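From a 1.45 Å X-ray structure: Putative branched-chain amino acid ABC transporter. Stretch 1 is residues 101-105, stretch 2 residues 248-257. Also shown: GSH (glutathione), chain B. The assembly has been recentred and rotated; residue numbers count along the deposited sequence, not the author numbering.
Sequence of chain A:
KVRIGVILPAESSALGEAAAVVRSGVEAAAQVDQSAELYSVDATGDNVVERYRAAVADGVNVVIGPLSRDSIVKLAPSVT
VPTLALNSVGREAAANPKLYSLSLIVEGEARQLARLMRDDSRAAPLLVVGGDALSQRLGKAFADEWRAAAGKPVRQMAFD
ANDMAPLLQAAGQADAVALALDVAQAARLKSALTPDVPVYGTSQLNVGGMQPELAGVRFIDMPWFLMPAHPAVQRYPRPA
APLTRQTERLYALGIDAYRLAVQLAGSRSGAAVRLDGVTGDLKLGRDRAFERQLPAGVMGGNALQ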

ATOM      1  N   SER A 101       3.138  -1.962 -11.709  1.00 22.98           N
ATOM      2  CA  SER A 101       2.165  -1.437 -10.728  1.00 24.90           C
ATOM      3  C   SER A 101       2.887  -1.082  -9.440  1.00 22.79           C
ATOM      4  O   SER A 101       3.759  -1.803  -9.011  1.00 22.25           O
ATOM      5  N   LEU A 102       2.479   0.028  -8.819  1.00 20.95           N
ATOM      6  CA  LEU A 102       2.784   0.311  -7.407  1.00 21.80           C
ATOM      7  C   LEU A 102       1.464   0.716  -6.776  1.00 20.26           C
ATOM      8  O   LEU A 102       0.834   1.606  -7.267  1.00 21.26           O
ATOM      9  N   SER A 103       1.098   0.044  -5.707  1.00 21.13           N
ATOM     10  CA  SER A 103      -0.193   0.304  -5.056  1.00 25.31           C
ATOM     11  C   SER A 103      -0.100  -0.004  -3.568  1.00 24.71           C
ATOM     12  O   SER A 103       0.931  -0.461  -3.075  1.00 24.28           O
ATOM     13  N   LEU A 104      -1.194   0.242  -2.859  1.00 25.44           N
ATOM     14  CA  LEU A 104      -1.246  -0.013  -1.429  1.00 25.81           C
ATOM     15  C   LEU A 104      -2.045  -1.276  -1.121  1.00 28.90           C
ATOM     16  O   LEU A 104      -2.679  -1.365  -0.081  1.00 31.93           O
ATOM     17  N   ILE A 105      -1.959  -2.282  -1.978  1.00 28.04           N
ATOM     18  CA  ILE A 105      -2.810  -3.493  -1.817  1.00 26.80           C
ATOM     19  C   ILE A 105      -2.715  -4.101  -0.438  1.00 24.76           C
ATOM     20  O   ILE A 105      -1.636  -4.475   0.052  1.00 25.25           O
ATOM     21  N   GLU A 248      -2.511  10.819   3.361  1.00 25.41           N
ATOM     22  CA  GLU A 248      -1.074  10.990   3.404  1.00 24.09           C
ATOM     23  C   GLU A 248      -0.358   9.769   2.818  1.00 23.27           C
ATOM     24  O   GLU A 248       0.710   9.928   2.239  1.00 20.87           O
ATOM     25  N   ARG A 249      -0.942   8.570   2.936  1.00 22.66           N
ATOM     26  CA  ARG A 249      -0.359   7.409   2.263  1.00 20.54           C
ATOM     27  C   ARG A 249      -0.314   7.676   0.762  1.00 20.64           C
ATOM     28  O   ARG A 249       0.610   7.201   0.120  1.00 19.23           O
ATOM     29  N   LEU A 250      -1.300   8.398   0.224  1.00 19.08           N
ATOM     30  CA  LEU A 250      -1.326   8.680  -1.223  1.00 18.81           C
ATOM     31  C   LEU A 250      -0.277   9.698  -1.612  1.00 19.25           C
ATOM     32  O   LEU A 250       0.281   9.641  -2.687  1.00 17.44           O
ATOM     33  N   TYR A 251       0.018  10.647  -0.734  1.00 18.67           N
ATOM     34  CA  TYR A 251       1.114  11.596  -0.955  1.00 17.22           C
ATOM     35  C   TYR A 251       2.452  10.854  -1.026  1.00 16.56           C
ATOM     36  O   TYR A 251       3.263  11.078  -1.966  1.00 16.40           O
ATOM     37  N   ALA A 252       2.655   9.935  -0.091  1.00 15.73           N
ATOM     38  CA  ALA A 252       3.872   9.147  -0.035  1.00 16.04           C
ATOM     39  C   ALA A 252       3.926   8.252  -1.261  1.00 15.18           C
ATOM     40  O   ALA A 252       5.004   8.029  -1.799  1.00 15.30           O
ATOM     41  N   LEU A 253       2.781   7.753  -1.699  1.00 16.60           N
ATOM     42  CA  LEU A 253       2.730   6.924  -2.912  1.00 16.08           C
ATOM     43  C   LEU A 253       3.240   7.738  -4.084  1.00 15.71           C
ATOM     44  O   LEU A 253       3.975   7.213  -4.946  1.00 16.57           O
ATOM     45  N   GLY A 254       2.836   8.997  -4.159  1.00 14.61           N
ATOM     46  CA  GLY A 254       3.323   9.922  -5.192  1.00 14.66           C
ATOM     47  C   GLY A 254       4.827  10.115  -5.195  1.00 16.30           C
ATOM     48  O   GLY A 254       5.489  10.104  -6.266  1.00 16.38           O
ATOM     49  N   ILE A 255       5.394  10.268  -3.996  1.00 14.77           N
ATOM     50  CA  ILE A 255       6.837  10.411  -3.880  1.00 15.48           C
ATOM     51  C   ILE A 255       7.482   9.172  -4.476  1.00 14.51           C
ATOM     52  O   ILE A 255       8.399   9.300  -5.302  1.00 15.96           O
ATOM     53  N   ASP A 256       7.124   8.001  -4.015  1.00 15.18           N
ATOM     54  CA  ASP A 256       7.792   6.775  -4.553  1.00 14.53           C
ATOM     55  C   ASP A 256       7.494   6.519  -6.032  1.00 15.59           C
ATOM     56  O   ASP A 256       8.354   5.940  -6.715  1.00 16.70           O
ATOM     57  N   ALA A 257       6.350   6.969  -6.537  1.00 14.96           N
ATOM     58  CA  ALA A 257       6.025   6.783  -7.983  1.00 15.29           C
ATOM     59  C   ALA A 257       7.032   7.614  -8.808  1.00 15.91           C
ATOM     60  O   ALA A 257       7.554   7.139  -9.825  1.00 17.17           O
TER

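What does the first stretch bring to the helix at its start? Ser-101 brings nothing directly: its side chain, in the t rotamer, is out of reach of the helix, and its OG is hydrogen-bonded elsewhere in the structure. The contact begins with Leu-102, whose CA-to-CB bond points toward the helix. With chi1 t and chi2 p, its branched end reaches Leu-253, where Leu-102 CG lies 3.6 Å from Leu-253 CD1, the closest approach between the two stretches. Leu-253 has the same t, p rotamer and also points toward its partner, so two leucines meet side chain to side chain. One turn further along the helix, Leu-102 CD2 comes 4.0 Å from Asp-256 CB and 4.2 Å from the backbone N of Ala-257. The aspartate therefore offers this leucine its methylene carbon, while its carboxylate is hydrogen-bonded to other partners. The N of Ala-257 is likewise occupied, donating to Leu-253 O within the helix at 2.9 Å.

Why does Ser-103 add so little to this packing? Its CA-to-CB bond points away from the helix, and what touches the other stretch is its backbone, with Ser-103 CA 4.5 Å from Leu-253 CD1. The side chain, chi1 p, instead serves its own stretch and the ligand: Ile-105 N donates a weak hydrogen bond to Ser-103 OG at 3.5 Å, and the same OG lies 3.5 Å from CB2 of glutathione. With its CA-to-CB bond pointing away, Ser-103 brings no polar side-chain atom to the contact.

How does Leu-104 extend the apolar contact? The chain brings its CA-to-CB bond back toward the helix, and the m, t rotamer places its two methyls against different residues. Leu-104 CD2 sits 4.2 Å from Leu-253 CD1, the same methyl that meets Leu-102, so Leu-253 is shared by both leucines of the first stretch. Leu-104 CD1 lies 3.8 Å from Arg-249 CB and 4.3 Å from Leu-250 CD2. Arg-249, chi1 m, starts toward the contact but its end leads away, with NE and NH2 hydrogen-bonded elsewhere in the structure; its aliphatic base is left for the leucine. The CA-to-CB bond of Leu-250, in the m, t rotamer, points sideways to the first stretch, yet the end of the side chain comes nearer. No hydrogen bond crosses between the stretches, and their 280 Å² of buried surface is held by close apolar packing.

Where does glutathione meet this pair of stretches? It approaches both. Its carboxylate oxygen O31 is 3.5 Å from Leu-104 N and 3.6 Å from Leu-253 CD2, so Leu-253 uses one methyl against the leucines and brings the other to the ligand. Ile-105, with chi1 p and chi2 t, is out of reach of the helix, but its CG2 lies 3.2 Å from the glutathione sulfur SG2, a tight contact.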

ATOM      1  CB  SER A 101       1.078  -2.489 -10.409  1.00 28.54           C
ATOM      2  OG  SER A 101       0.229  -2.053  -9.346  1.00 37.14           O
ATOM      3  CB  LEU A 102       3.764   1.464  -7.253  1.00 21.02           C
ATOM      4  CG  LEU A 102       4.067   1.891  -5.801  1.00 21.12           C
ATOM      5  CD1 LEU A 102       4.736   0.793  -4.976  1.00 22.78           C
ATOM      6  CD2 LEU A 102       4.930   3.126  -5.762  1.00 21.49           C
ATOM      7  CB  SER A 103      -1.301  -0.551  -5.723  1.00 25.67           C
ATOM      8  OG  SER A 103      -1.210  -1.906  -5.333  1.00 27.38           O
ATOM      9  CB  LEU A 104      -1.859   1.218  -0.727  1.00 27.35           C
ATOM     10  CG  LEU A 104      -1.123   2.509  -1.057  1.00 26.94           C
ATOM     11  CD1 LEU A 104      -1.796   3.663  -0.339  1.00 29.99           C
ATOM     12  CD2 LEU A 104       0.373   2.425  -0.729  1.00 25.17           C
ATOM     13  CB  ILE A 105      -2.485  -4.619  -2.830  1.00 31.64           C
ATOM     14  CG1 ILE A 105      -0.986  -4.907  -2.936  1.00 35.10           C
ATOM     15  CG2 ILE A 105      -3.073  -4.289  -4.175  1.00 38.92           C
ATOM     16  CD1 ILE A 105      -0.722  -6.225  -3.643  1.00 38.40           C
ATOM     17  CB  GLU A 248      -0.611  11.249   4.822  1.00 21.09           C
ATOM     18  CG  GLU A 248       0.860  11.570   4.862  1.00 22.27           C
ATOM     19  CD  GLU A 248       1.298  12.386   6.059  1.00 23.62           C
ATOM     20  OE1 GLU A 248       0.502  12.574   6.997  1.00 25.59           O
ATOM     21  OE2 GLU A 248       2.459  12.853   6.035  1.00 27.54           O
ATOM     22  CB  ARG A 249      -1.062   6.067   2.577  1.00 22.88           C
ATOM     23  CG  ARG A 249      -0.744   5.531   3.983  1.00 22.65           C
ATOM     24  CD  ARG A 249      -1.305   4.148   4.309  1.00 23.87           C
ATOM     25  NE  ARG A 249      -1.170   4.004   5.739  1.00 26.35           N
ATOM     26  CZ  ARG A 249      -2.144   4.291   6.602  1.00 24.80           C
ATOM     27  NH1 ARG A 249      -3.362   4.619   6.167  1.00 30.50           N
ATOM     28  NH2 ARG A 249      -1.912   4.200   7.899  1.00 26.00           N
ATOM     29  CB  LEU A 250      -2.691   9.153  -1.711  1.00 21.40           C
ATOM     30  CG  LEU A 250      -3.845   8.177  -1.508  1.00 23.80           C
ATOM     31  CD1 LEU A 250      -5.176   8.864  -1.747  1.00 23.96           C
ATOM     32  CD2 LEU A 250      -3.664   6.973  -2.438  1.00 27.49           C
ATOM     33  CB  TYR A 251       1.112  12.610   0.202  1.00 18.97           C
ATOM     34  CG  TYR A 251       2.222  13.637   0.185  1.00 16.50           C
ATOM     35  CD1 TYR A 251       2.117  14.811  -0.578  1.00 17.25           C
ATOM     36  CD2 TYR A 251       3.372  13.464   0.954  1.00 16.80           C
ATOM     37  CE1 TYR A 251       3.121  15.786  -0.555  1.00 17.88           C
ATOM     38  CE2 TYR A 251       4.404  14.414   0.968  1.00 17.80           C
ATOM     39  CZ  TYR A 251       4.278  15.577   0.234  1.00 17.91           C
ATOM     40  OH  TYR A 251       5.268  16.537   0.250  1.00 18.29           O
ATOM     41  CB  ALA A 252       3.952   8.333   1.250  1.00 16.95           C
ATOM     42  CB  LEU A 253       1.279   6.437  -3.136  1.00 17.54           C
ATOM     43  CG  LEU A 253       1.082   5.552  -4.367  1.00 19.82           C
ATOM     44  CD1 LEU A 253       1.789   4.240  -4.184  1.00 20.76           C
ATOM     45  CD2 LEU A 253      -0.416   5.355  -4.592  1.00 19.74           C
ATOM     46  CB  ILE A 255       7.277  10.574  -2.423  1.00 17.12           C
ATOM     47  CG1 ILE A 255       6.827  11.969  -1.944  1.00 16.76           C
ATOM     48  CG2 ILE A 255       8.773  10.343  -2.249  1.00 15.36           C
ATOM     49  CD1 ILE A 255       6.996  12.176  -0.478  1.00 18.06           C
ATOM     50  CB  ASP A 256       7.433   5.557  -3.732  1.00 15.57           C
ATOM     51  CG  ASP A 256       8.228   5.449  -2.443  1.00 15.85           C
ATOM     52  OD1 ASP A 256       9.160   6.246  -2.185  1.00 16.46           O
ATOM     53  OD2 ASP A 256       7.933   4.529  -1.680  1.00 15.75           O
ATOM     54  CB  ALA A 257       4.581   7.209  -8.286  1.00 16.63           C
TER
HETATM   55  N1  GSH B 401      -7.856  -7.105  -6.433  1.00 38.10           N
HETATM   56  CA1 GSH B 401      -8.661  -6.607  -5.339  1.00 37.78           C
HETATM   57  C1  GSH B 401      -9.622  -7.654  -4.815  1.00 36.28           C
HETATM   58  O11 GSH B 401      -9.200  -8.778  -4.430  1.00 39.60           O
HETATM   59  O12 GSH B 401     -10.838  -7.355  -4.734  1.00 45.47           O
HETATM   60  CB1 GSH B 401      -9.436  -5.356  -5.772  1.00 36.77           C
HETATM   61  CG1 GSH B 401      -8.547  -4.234  -6.308  1.00 35.67           C
HETATM   62  CD1 GSH B 401      -7.638  -3.714  -5.237  1.00 36.57           C
HETATM   63  OE1 GSH B 401      -7.584  -4.299  -4.165  1.00 34.84           O
HETATM   64  N2  GSH B 401      -6.949  -2.600  -5.572  1.00 39.56           N
HETATM   65  CA2 GSH B 401      -5.999  -1.885  -4.708  1.00 40.65           C
HETATM   66  C2  GSH B 401      -6.606  -0.588  -4.265  1.00 44.59           C
HETATM   67  O2  GSH B 401      -7.829  -0.730  -4.157  1.00 47.15           O
HETATM   68  CB2 GSH B 401      -4.696  -1.676  -5.455  1.00 43.88           C
HETATM   69  SG2 GSH B 401      -4.509  -2.919  -6.724  1.00 47.24           S
HETATM   70  N3  GSH B 401      -5.947   0.604  -4.012  1.00 38.98           N
HETATM   71  CA3 GSH B 401      -4.496   0.945  -3.919  1.00 40.09           C
HETATM   72  C3  GSH B 401      -4.031   2.210  -4.647  1.00 42.73           C
HETATM   73  O31 GSH B 401      -3.057   2.893  -4.196  1.00 36.61           O
HETATM   74  O32 GSH B 401      -4.631   2.550  -5.686  1.00 36.41           O